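Local coordinates for Melibiose/raffinose/stachyose-binding protein MelE (Bacillus subtilis subsp. subtilis str. 168, PDB 4R6H) that binds melibiose, raffinose and stachyose as the solute-binding component of the MelEDC-MsmX ABC transporter that imports these sugars, at residues F166-R171 with Q237-L243; I257-N263 with I281-V287; A336-E341 with V352-I356. All coordinates share one frame; numbering follows the deposited sequence. Where two conformers were deposited one is given.

Contact 1 (F166-R171 with Q237-L243); sequences FIKALR and QMQKEKL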
loop_
_atom_site.group_PDB
_atom_site.type_symbol
_atom_site.label_atom_id
_atom_site.label_comp_id
_atom_site.label_asym_id
_atom_site.label_seq_id
_atom_site.Cartn_x
_atom_site.Cartn_y
_atom_site.Cartn_z
ATOM N N PHE A 166 -5.958 -11.411 -17.552
ATOM C CA PHE A 166 -6.426 -10.047 -17.312
ATOM C C PHE A 166 -6.622 -9.285 -18.632
ATOM O O PHE A 166 -7.649 -8.708 -18.902
ATOM C CB PHE A 166 -5.406 -9.363 -16.358
ATOM C CG PHE A 166 -5.729 -7.917 -16.010
ATOM C CD1 PHE A 166 -7.015 -7.462 -15.725
ATOM C CD2 PHE A 166 -4.691 -6.997 -15.951
ATOM C CE1 PHE A 166 -7.259 -6.143 -15.438
ATOM C CE2 PHE A 166 -4.919 -5.684 -15.618
ATOM C CZ PHE A 166 -6.210 -5.251 -15.368
ATOM N N ILE A 167 -5.566 -9.276 -19.445
ATOM C CA ILE A 167 -5.609 -8.578 -20.726
ATOM C C ILE A 167 -6.729 -9.174 -21.623
ATOM O O ILE A 167 -7.448 -8.430 -22.252
ATOM C CB ILE A 167 -4.239 -8.628 -21.418
ATOM C CG1 ILE A 167 -3.237 -7.825 -20.603
ATOM C CG2 ILE A 167 -4.359 -8.142 -22.864
ATOM C CD1 ILE A 167 -1.834 -8.037 -21.096
ATOM N N LYS A 168 -6.868 -10.498 -21.595
ATOM C CA LYS A 168 -7.951 -11.138 -22.353
ATOM C C LYS A 168 -9.328 -10.645 -21.869
ATOM O O LYS A 168 -10.199 -10.268 -22.678
ATOM C CB LYS A 168 -7.850 -12.640 -22.250
ATOM C CG LYS A 168 -8.851 -13.404 -23.113
ATOM C CD LYS A 168 -8.426 -14.873 -23.128
ATOM C CE LYS A 168 -9.534 -15.803 -23.558
ATOM N NZ LYS A 168 -9.028 -17.202 -23.452
ATOM N N ALA A 169 -9.494 -10.533 -20.550
ATOM C CA ALA A 169 -10.742 -9.960 -20.030
ATOM C C ALA A 169 -10.988 -8.541 -20.515
ATOM O O ALA A 169 -12.102 -8.157 -20.823
ATOM C CB ALA A 169 -10.751 -9.993 -18.502
ATOM N N LEU A 170 -9.937 -7.706 -20.518
ATOM C CA LEU A 170 -10.059 -6.339 -21.003
ATOM C C LEU A 170 -10.517 -6.316 -22.445
ATOM O O LEU A 170 -11.362 -5.541 -22.820
ATOM C CB LEU A 170 -8.705 -5.583 -20.845
ATOM C CG LEU A 170 -8.185 -5.476 -19.408
ATOM C CD1 LEU A 170 -6.950 -4.607 -19.434
ATOM C CD2 LEU A 170 -9.239 -4.911 -18.449
ATOM N N ARG A 171 -9.900 -7.183 -23.261
ATOM C CA ARG A 171 -10.300 -7.294 -24.676
ATOM C C ARG A 171 -11.761 -7.705 -24.796
ATOM O O ARG A 171 -12.509 -7.151 -25.614
ATOM C CB ARG A 171 -9.391 -8.286 -25.409
ATOM C CG ARG A 171 -8.004 -7.720 -25.658
ATOM C CD ARG A 171 -7.329 -8.319 -26.897
ATOM N NE ARG A 171 -7.502 -9.753 -26.895
ATOM C CZ ARG A 171 -6.748 -10.600 -26.202
ATOM N NH1 ARG A 171 -7.032 -11.883 -26.255
ATOM N NH2 ARG A 171 -5.687 -10.186 -25.503
ATOM N N GLN A 237 0.580 -1.718 -24.906
ATOM C CA GLN A 237 -0.474 -2.577 -25.496
ATOM C C GLN A 237 -1.863 -2.153 -25.075
ATOM O O GLN A 237 -2.782 -1.962 -25.888
ATOM C CB GLN A 237 -0.259 -4.012 -25.104
ATOM C CG GLN A 237 0.935 -4.630 -25.742
ATOM C CD GLN A 237 1.248 -5.974 -25.143
ATOM O OE1 GLN A 237 0.343 -6.707 -24.659
ATOM N NE2 GLN A 237 2.526 -6.326 -25.165
ATOM N N MET A 238 -2.029 -1.915 -23.783
ATOM C CA MET A 238 -3.343 -1.508 -23.298
ATOM C C MET A 238 -3.749 -0.182 -23.897
ATOM O O MET A 238 -4.885 0.015 -24.268
ATOM C CB MET A 238 -3.321 -1.407 -21.757
ATOM C CG MET A 238 -3.075 -2.741 -21.105
ATOM S SD MET A 238 -2.816 -2.567 -19.303
ATOM C CE MET A 238 -2.912 -4.268 -18.779
ATOM N N GLN A 239 -2.829 0.775 -23.968
ATOM C CA GLN A 239 -3.155 2.043 -24.592
ATOM C C GLN A 239 -3.532 1.859 -26.069
ATOM O O GLN A 239 -4.580 2.294 -26.542
ATOM C CB GLN A 239 -1.968 2.986 -24.465
ATOM C CG GLN A 239 -2.218 4.362 -25.031
ATOM C CD GLN A 239 -0.931 5.096 -25.358
ATOM O OE1 GLN A 239 -0.064 4.554 -26.044
ATOM N NE2 GLN A 239 -0.812 6.326 -24.892
ATOM N N LYS A 240 -2.664 1.221 -26.818
ATOM C CA LYS A 240 -2.896 1.123 -28.263
ATOM C C LYS A 240 -4.191 0.396 -28.602
ATOM O O LYS A 240 -4.894 0.782 -29.560
ATOM C CB LYS A 240 -1.736 0.435 -28.946
ATOM C CG LYS A 240 -1.666 0.779 -30.435
ATOM C CD LYS A 240 -0.456 0.172 -31.102
ATOM C CE LYS A 240 -0.482 0.376 -32.619
ATOM N NZ LYS A 240 0.335 -0.672 -33.322
ATOM N N GLU A 241 -4.496 -0.640 -27.813
ATOM C CA GLU A 241 -5.660 -1.502 -28.032
ATOM C C GLU A 241 -6.935 -0.988 -27.398
ATOM O O GLU A 241 -7.960 -1.684 -27.424
ATOM C CB GLU A 241 -5.360 -2.867 -27.519
ATOM C CG GLU A 241 -4.187 -3.514 -28.253
ATOM C CD GLU A 241 -3.712 -4.790 -27.638
ATOM O OE1 GLU A 241 -4.543 -5.502 -27.028
ATOM O OE2 GLU A 241 -2.505 -5.122 -27.721
ATOM N N LYS A 242 -6.874 0.214 -26.866
ATOM C CA LYS A 242 -8.005 0.913 -26.256
ATOM C C LYS A 242 -8.574 0.114 -25.096
ATOM O O LYS A 242 -9.799 0.043 -24.913
ATOM C CB LYS A 242 -9.080 1.254 -27.306
ATOM C CG LYS A 242 -8.523 2.104 -28.461
ATOM C CD LYS A 242 -8.201 1.232 -29.675
ATOM C CE LYS A 242 -7.445 1.992 -30.757
ATOM N NZ LYS A 242 -8.183 3.189 -31.237
ATOM N N LEU A 243 -7.675 -0.473 -24.309
ATOM C CA LEU A 243 -8.106 -1.237 -23.101
ATOM C C LEU A 243 -8.057 -0.363 -21.859
ATOM O O LEU A 243 -8.579 -0.744 -20.819
ATOM C CB LEU A 243 -7.240 -2.424 -22.899
ATOM C CG LEU A 243 -7.117 -3.328 -24.136
ATOM C CD1 LEU A 243 -6.210 -4.515 -23.887
ATOM C CD2 LEU A 243 -8.497 -3.741 -24.613
#
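Leu243 and Met238, from the C-terminal end of helix 229-240 and the turn after it, pack against Leu170, Ile167 and Phe166 of helix 163-177. The helix ends in a Schellman motif: Lys242 is the C-prime residue, and Leu243 N returns to Met238 O at 2.8 Å. That turn folds Leu243 back beside Met238, so both face the same neighbouring helix. Leu243 buries the most surface. Its CB sits 4.0 Å from Leu170 CB, while its two methyls divide the work: CD1 lies against Ile167 CG2 and the aliphatic CG of Arg171, and CD2 rests 3.8 Å from Leu170 O. Met238 reaches across by length instead. With its chain extended beyond CG (chi2 172°, chi3 168°), the thioether carries CE into the group formed by Phe166, Ile167 and Leu170, crossing the first two side chains at about a right angle. Leu170 CD1 lies over one face of the Phe166 ring, offset toward its edge, and Phe184 of strand 182-185 touches both Leu170 and Met238. Toward solvent, Arg171 and Glu241 form no salt bridge, NH2 and OE1 being 5.1 Å apart. On the apolar side, Met238 CE stands 4.0 Å from both Phe166 CE2 and Ile167 CG1.

Contact 2 (I257-N263 with I281-V287); sequences IELMAQN and INPNVKV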
loop_
_atom_site.group_PDB
_atom_site.type_symbol
_atom_site.label_atom_id
_atom_site.label_comp_id
_atom_site.label_asym_id
_atom_site.label_seq_id
_atom_site.Cartn_x
_atom_site.Cartn_y
_atom_site.Cartn_z
ATOM N N ILE A 257 -15.061 7.796 -8.584
ATOM C CA ILE A 257 -16.226 7.263 -7.869
ATOM C C ILE A 257 -17.465 7.398 -8.747
ATOM O O ILE A 257 -18.225 6.419 -8.888
ATOM C CB ILE A 257 -16.442 7.955 -6.530
ATOM C CG1 ILE A 257 -15.323 7.579 -5.548
ATOM C CG2 ILE A 257 -17.797 7.598 -5.962
ATOM C CD1 ILE A 257 -15.252 8.458 -4.310
ATOM N N GLU A 258 -17.690 8.578 -9.317
ATOM C CA GLU A 258 -18.881 8.790 -10.155
ATOM C C GLU A 258 -18.873 7.851 -11.376
ATOM O O GLU A 258 -19.905 7.227 -11.693
ATOM C CB GLU A 258 -19.013 10.266 -10.627
ATOM C CG GLU A 258 -20.167 10.506 -11.620
ATOM C CD GLU A 258 -20.524 11.974 -11.888
ATOM O OE1 GLU A 258 -19.953 12.858 -11.219
ATOM O OE2 GLU A 258 -21.387 12.249 -12.779
ATOM N N LEU A 259 -17.740 7.670 -12.032
ATOM C CA LEU A 259 -17.703 6.805 -13.206
ATOM C C LEU A 259 -17.934 5.338 -12.825
ATOM O O LEU A 259 -18.680 4.613 -13.509
ATOM C CB LEU A 259 -16.391 6.916 -13.981
ATOM C CG LEU A 259 -16.193 8.217 -14.707
ATOM C CD1 LEU A 259 -14.741 8.268 -15.193
ATOM C CD2 LEU A 259 -17.168 8.414 -15.869
ATOM N N MET A 260 -17.331 4.880 -11.729
ATOM C CA MET A 260 -17.526 3.525 -11.287
ATOM C C MET A 260 -19.010 3.281 -10.910
ATOM O O MET A 260 -19.581 2.259 -11.255
ATOM C CB MET A 260 -16.557 3.250 -10.117
ATOM C CG MET A 260 -16.438 1.801 -9.658
ATOM S SD MET A 260 -16.092 0.534 -10.908
ATOM C CE MET A 260 -14.520 -0.113 -10.442
ATOM N N ALA A 261 -19.604 4.246 -10.222
ATOM C CA ALA A 261 -21.030 4.145 -9.827
ATOM C C ALA A 261 -21.971 4.177 -11.019
ATOM O O ALA A 261 -23.120 3.782 -10.875
ATOM C CB ALA A 261 -21.370 5.283 -8.910
ATOM N N GLN A 262 -21.517 4.658 -12.170
ATOM C CA GLN A 262 -22.338 4.708 -13.377
ATOM C C GLN A 262 -22.092 3.508 -14.277
ATOM O O GLN A 262 -22.506 3.491 -15.437
ATOM C CB GLN A 262 -22.068 6.020 -14.104
ATOM C CG GLN A 262 -22.647 7.195 -13.379
ATOM C CD GLN A 262 -22.151 8.543 -13.914
ATOM O OE1 GLN A 262 -21.408 8.625 -14.896
ATOM N NE2 GLN A 262 -22.566 9.600 -13.248
ATOM N N ASN A 263 -21.436 2.443 -13.763
ATOM C CA ASN A 263 -21.153 1.261 -14.578
ATOM C C ASN A 263 -20.338 1.570 -15.839
ATOM O O ASN A 263 -20.468 0.885 -16.869
ATOM C CB ASN A 263 -22.460 0.522 -14.956
ATOM C CG ASN A 263 -23.095 -0.166 -13.772
ATOM O OD1 ASN A 263 -22.571 -1.159 -13.240
ATOM N ND2 ASN A 263 -24.225 0.338 -13.344
ATOM N N ILE A 281 -23.375 6.121 -3.284
ATOM C CA ILE A 281 -23.964 6.870 -4.390
ATOM C C ILE A 281 -24.936 5.989 -5.221
ATOM O O ILE A 281 -26.009 6.426 -5.675
ATOM C CB ILE A 281 -22.841 7.434 -5.289
ATOM C CG1 ILE A 281 -22.171 8.606 -4.535
ATOM C CG2 ILE A 281 -23.377 7.891 -6.623
ATOM C CD1 ILE A 281 -20.759 8.860 -4.989
ATOM N N ASN A 282 -24.535 4.764 -5.467
ATOM C CA ASN A 282 -25.356 3.802 -6.207
ATOM C C ASN A 282 -25.184 2.420 -5.572
ATOM O O ASN A 282 -24.283 1.670 -5.949
ATOM C CB ASN A 282 -24.941 3.755 -7.663
ATOM C CG ASN A 282 -25.860 2.888 -8.496
ATOM O OD1 ASN A 282 -26.756 2.231 -7.939
ATOM N ND2 ASN A 282 -25.620 2.819 -9.798
ATOM N N PRO A 283 -26.120 2.031 -4.666
ATOM C CA PRO A 283 -26.035 0.743 -3.998
ATOM C C PRO A 283 -26.213 -0.449 -4.938
ATOM O O PRO A 283 -25.913 -1.551 -4.537
ATOM C CB PRO A 283 -27.166 0.804 -2.947
ATOM C CG PRO A 283 -28.054 1.853 -3.401
ATOM C CD PRO A 283 -27.255 2.845 -4.192
ATOM N N ASN A 284 -26.652 -0.203 -6.176
ATOM C CA ASN A 284 -26.792 -1.257 -7.136
ATOM C C ASN A 284 -25.483 -1.665 -7.790
ATOM O O ASN A 284 -25.469 -2.651 -8.492
ATOM C CB ASN A 284 -27.730 -0.859 -8.244
ATOM C CG ASN A 284 -29.106 -0.571 -7.727
ATOM O OD1 ASN A 284 -29.768 -1.490 -7.242
ATOM N ND2 ASN A 284 -29.501 0.691 -7.726
ATOM N N VAL A 285 -24.401 -0.919 -7.560
ATOM C CA VAL A 285 -23.096 -1.313 -8.093
ATOM C C VAL A 285 -22.229 -1.893 -6.990
ATOM O O VAL A 285 -21.992 -1.231 -5.982
ATOM C CB VAL A 285 -22.367 -0.092 -8.708
ATOM C CG1 VAL A 285 -20.941 -0.428 -9.193
ATOM C CG2 VAL A 285 -23.179 0.446 -9.874
ATOM N N LYS A 286 -21.790 -3.128 -7.206
ATOM C CA LYS A 286 -21.007 -3.867 -6.249
ATOM C C LYS A 286 -19.574 -3.941 -6.773
ATOM O O LYS A 286 -19.312 -4.527 -7.844
ATOM C CB LYS A 286 -21.528 -5.294 -6.065
ATOM C CG LYS A 286 -23.014 -5.432 -5.727
ATOM C CD LYS A 286 -23.378 -4.797 -4.394
ATOM C CE LYS A 286 -24.838 -5.080 -4.018
ATOM N NZ LYS A 286 -25.086 -6.522 -3.724
ATOM N N VAL A 287 -18.673 -3.308 -6.055
ATOM C CA VAL A 287 -17.233 -3.307 -6.376
ATOM C C VAL A 287 -16.561 -4.326 -5.478
ATOM O O VAL A 287 -16.732 -4.315 -4.258
ATOM C CB VAL A 287 -16.596 -1.919 -6.157
ATOM C CG1 VAL A 287 -15.094 -1.960 -6.445
ATOM C CG2 VAL A 287 -17.312 -0.889 -7.031
HETATM O O HOH W 1 -26.198 -1.422 -11.595
#
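Asn282 meets the end of helix 256-261 with its side-chain amide, ND2 giving a hydrogen bond to Ala261 O at 2.9 Å. The helix closes there in a Schellman motif with Asn263 as C-prime residue, while Asn282 opens a type I turn to Val285 and forms an Asx turn within it. Its CG lies opposite the backbone N (chi1 -174°), which carries the amide to Ala261 O; ND2 approaches that oxygen nearly along the C=O axis (165°), and the oxygen lies close to the amide plane. On the far side of the same amide, OD1 accepts from Asn284 N, above the carbonyl plane, and from Asn284 ND2, in it. A leucine here would probably leave Ala261 O without this donor and Asn284 N and ND2 without the oxygen they share. Val285 and Asn263 run past one another in opposite directions, with Val285 CG2 3.6 Å from Asn263 ND2, while Asn263 OD1 is bonded to Asn148 of strand 141-148. Ala261 CB fits against Ile281 CG2. Farther up the helix, Ile257 and Ile281 cross at about a right angle and press tightly together, Ile257 CG2 lying 3.4 Å from Ile281 CD1.

Contact 3 (A336-E341 with V352-I356); sequences AKQMAE and VKADI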
loop_
_atom_site.group_PDB
_atom_site.type_symbol
_atom_site.label_atom_id
_atom_site.label_comp_id
_atom_site.label_asym_id
_atom_site.label_seq_id
_atom_site.Cartn_x
_atom_site.Cartn_y
_atom_site.Cartn_z
ATOM N N ALA A 336 -8.420 -2.007 18.692
ATOM C CA ALA A 336 -7.828 -2.369 17.397
ATOM C C ALA A 336 -8.888 -2.465 16.336
ATOM O O ALA A 336 -8.662 -2.049 15.201
ATOM C CB ALA A 336 -7.053 -3.661 17.496
ATOM N N LYS A 337 -10.068 -2.955 16.699
ATOM C CA LYS A 337 -11.172 -3.040 15.733
ATOM C C LYS A 337 -11.627 -1.652 15.305
ATOM O O LYS A 337 -11.792 -1.350 14.107
ATOM C CB LYS A 337 -12.339 -3.847 16.337
ATOM C CG LYS A 337 -13.541 -4.041 15.423
ATOM C CD LYS A 337 -14.573 -4.901 16.138
ATOM C CE LYS A 337 -15.757 -5.258 15.263
ATOM N NZ LYS A 337 -16.643 -4.106 14.982
ATOM N N GLN A 338 -11.801 -0.764 16.289
ATOM C CA GLN A 338 -12.198 0.598 16.024
ATOM C C GLN A 338 -11.223 1.344 15.120
ATOM O O GLN A 338 -11.590 1.970 14.109
ATOM C CB GLN A 338 -12.444 1.330 17.343
ATOM C CG GLN A 338 -12.919 2.744 17.177
ATOM C CD GLN A 338 -13.145 3.416 18.516
ATOM O OE1 GLN A 338 -13.043 2.777 19.550
ATOM N NE2 GLN A 338 -13.399 4.711 18.484
ATOM N N MET A 339 -9.942 1.277 15.477
ATOM C CA MET A 339 -8.942 1.957 14.671
ATOM C C MET A 339 -8.871 1.385 13.249
ATOM O O MET A 339 -8.845 2.131 12.290
ATOM C CB MET A 339 -7.590 1.923 15.357
ATOM C CG MET A 339 -6.529 2.797 14.743
ATOM S SD MET A 339 -6.827 4.576 14.960
ATOM C CE MET A 339 -7.344 5.089 13.324
ATOM N N ALA A 340 -8.865 0.052 13.124
ATOM C CA ALA A 340 -8.809 -0.558 11.803
ATOM C C ALA A 340 -9.991 -0.169 10.932
ATOM O O ALA A 340 -9.818 0.192 9.756
ATOM C CB ALA A 340 -8.682 -2.073 11.934
ATOM N N GLU A 341 -11.188 -0.201 11.503
ATOM C CA GLU A 341 -12.350 0.210 10.728
ATOM C C GLU A 341 -12.274 1.650 10.201
ATOM O O GLU A 341 -12.695 1.957 9.091
ATOM C CB GLU A 341 -13.620 -0.010 11.552
ATOM C CG GLU A 341 -13.951 -1.490 11.661
ATOM C CD GLU A 341 -15.125 -1.836 12.562
ATOM O OE1 GLU A 341 -15.820 -0.922 13.054
ATOM O OE2 GLU A 341 -15.350 -3.048 12.781
ATOM N N VAL A 352 -8.799 -10.052 15.840
ATOM C CA VAL A 352 -9.600 -8.859 15.593
ATOM C C VAL A 352 -10.176 -8.944 14.209
ATOM O O VAL A 352 -9.453 -9.066 13.215
ATOM C CB VAL A 352 -8.744 -7.587 15.641
ATOM C CG1 VAL A 352 -9.608 -6.361 15.365
ATOM C CG2 VAL A 352 -8.038 -7.493 16.976
ATOM N N LYS A 353 -11.492 -8.886 14.109
ATOM C CA LYS A 353 -12.104 -8.986 12.816
ATOM C C LYS A 353 -12.858 -7.696 12.543
ATOM O O LYS A 353 -14.040 -7.541 12.844
ATOM C CB LYS A 353 -13.003 -10.228 12.709
ATOM C CG LYS A 353 -12.219 -11.544 12.643
ATOM C CD LYS A 353 -11.587 -11.696 11.260
ATOM C CE LYS A 353 -11.018 -13.083 11.006
ATOM N NZ LYS A 353 -10.360 -13.134 9.667
ATOM N N ALA A 354 -12.150 -6.746 11.938
ATOM C CA ALA A 354 -12.692 -5.443 11.596
ATOM C C ALA A 354 -13.779 -5.607 10.534
ATOM O O ALA A 354 -13.571 -6.313 9.552
ATOM C CB ALA A 354 -11.621 -4.516 11.054
ATOM N N ASP A 355 -14.915 -4.946 10.752
ATOM C CA ASP A 355 -16.050 -5.004 9.850
ATOM C C ASP A 355 -15.862 -3.972 8.763
ATOM O O ASP A 355 -16.306 -2.837 8.868
ATOM C CB ASP A 355 -17.323 -4.785 10.655
ATOM C CG ASP A 355 -18.584 -4.805 9.820
ATOM O OD1 ASP A 355 -18.512 -5.096 8.634
ATOM O OD2 ASP A 355 -19.664 -4.472 10.356
ATOM N N ILE A 356 -15.099 -4.347 7.732
ATOM C CA ILE A 356 -14.754 -3.449 6.644
ATOM C C ILE A 356 -15.456 -3.901 5.357
ATOM O O ILE A 356 -15.866 -5.089 5.216
ATOM C CB ILE A 356 -13.206 -3.353 6.437
ATOM C CG1 ILE A 356 -12.629 -4.722 6.002
ATOM C CG2 ILE A 356 -12.534 -2.860 7.724
ATOM C CD1 ILE A 356 -11.154 -4.720 5.690
#
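Glu341 takes the backbone N-H of Asp355 on its carboxylate, OE2 to N at 2.8 Å and nearly straight at 165°. The same oxygen holds Lys337 NZ, also at 2.8 Å, in a salt bridge one helical turn back. The two donors use different sides of OE2: the ammonium comes on the syn side and the amide on the anti side, tilted out of the carboxylate plane. Glu341 gets there with CG set beside its backbone N (chi1 -73°) and the rest of the chain extended, its CG passing 3.9 Å from Ala354 CB. Lys337 lies stretched over the loop until a bend at chi4 (-71°) turns NZ back to Glu341; its CE comes 3.7 Å from Lys353 O. In this solute-binding protein fold the pairing ties helix 333-343 to the connection leading into helix 359-364, and the bonded amide belongs to the centre of an inverse gamma turn at Asp355. The Asp355 carboxylate stands nearly perpendicular to that of Glu341, and the positive Lys337 probably eases their like charges. Toward the helix start, Val352 splits its methyls, CG1 on Lys337 CB at 3.8 Å and CG2 on Ala336 CB. Ala340 CB meets Ala354 CB at 3.9 Å.

Contact 1 is the buried one, whereas contacts 2 and 3 are each part core, part surface. No element is shared, though helices 229-240 and 256-261, which serve contacts 1 and 2, follow each other in the chain. Contact 1 sets a helix against the end of another and its turn; contacts 2 and 3 set a helix against a loop. The chemistry changes with place: contact 1 is joined by apolar side chains without a hydrogen bond, contact 2 adds an amide to a helix-end carbonyl, and contact 3 relies on a charged carboxylate. Contacts 1 and 2 take in a helix end; helix 333-343 runs on past 336-341. The centres of contacts 1 and 3 lie about 37 Å apart.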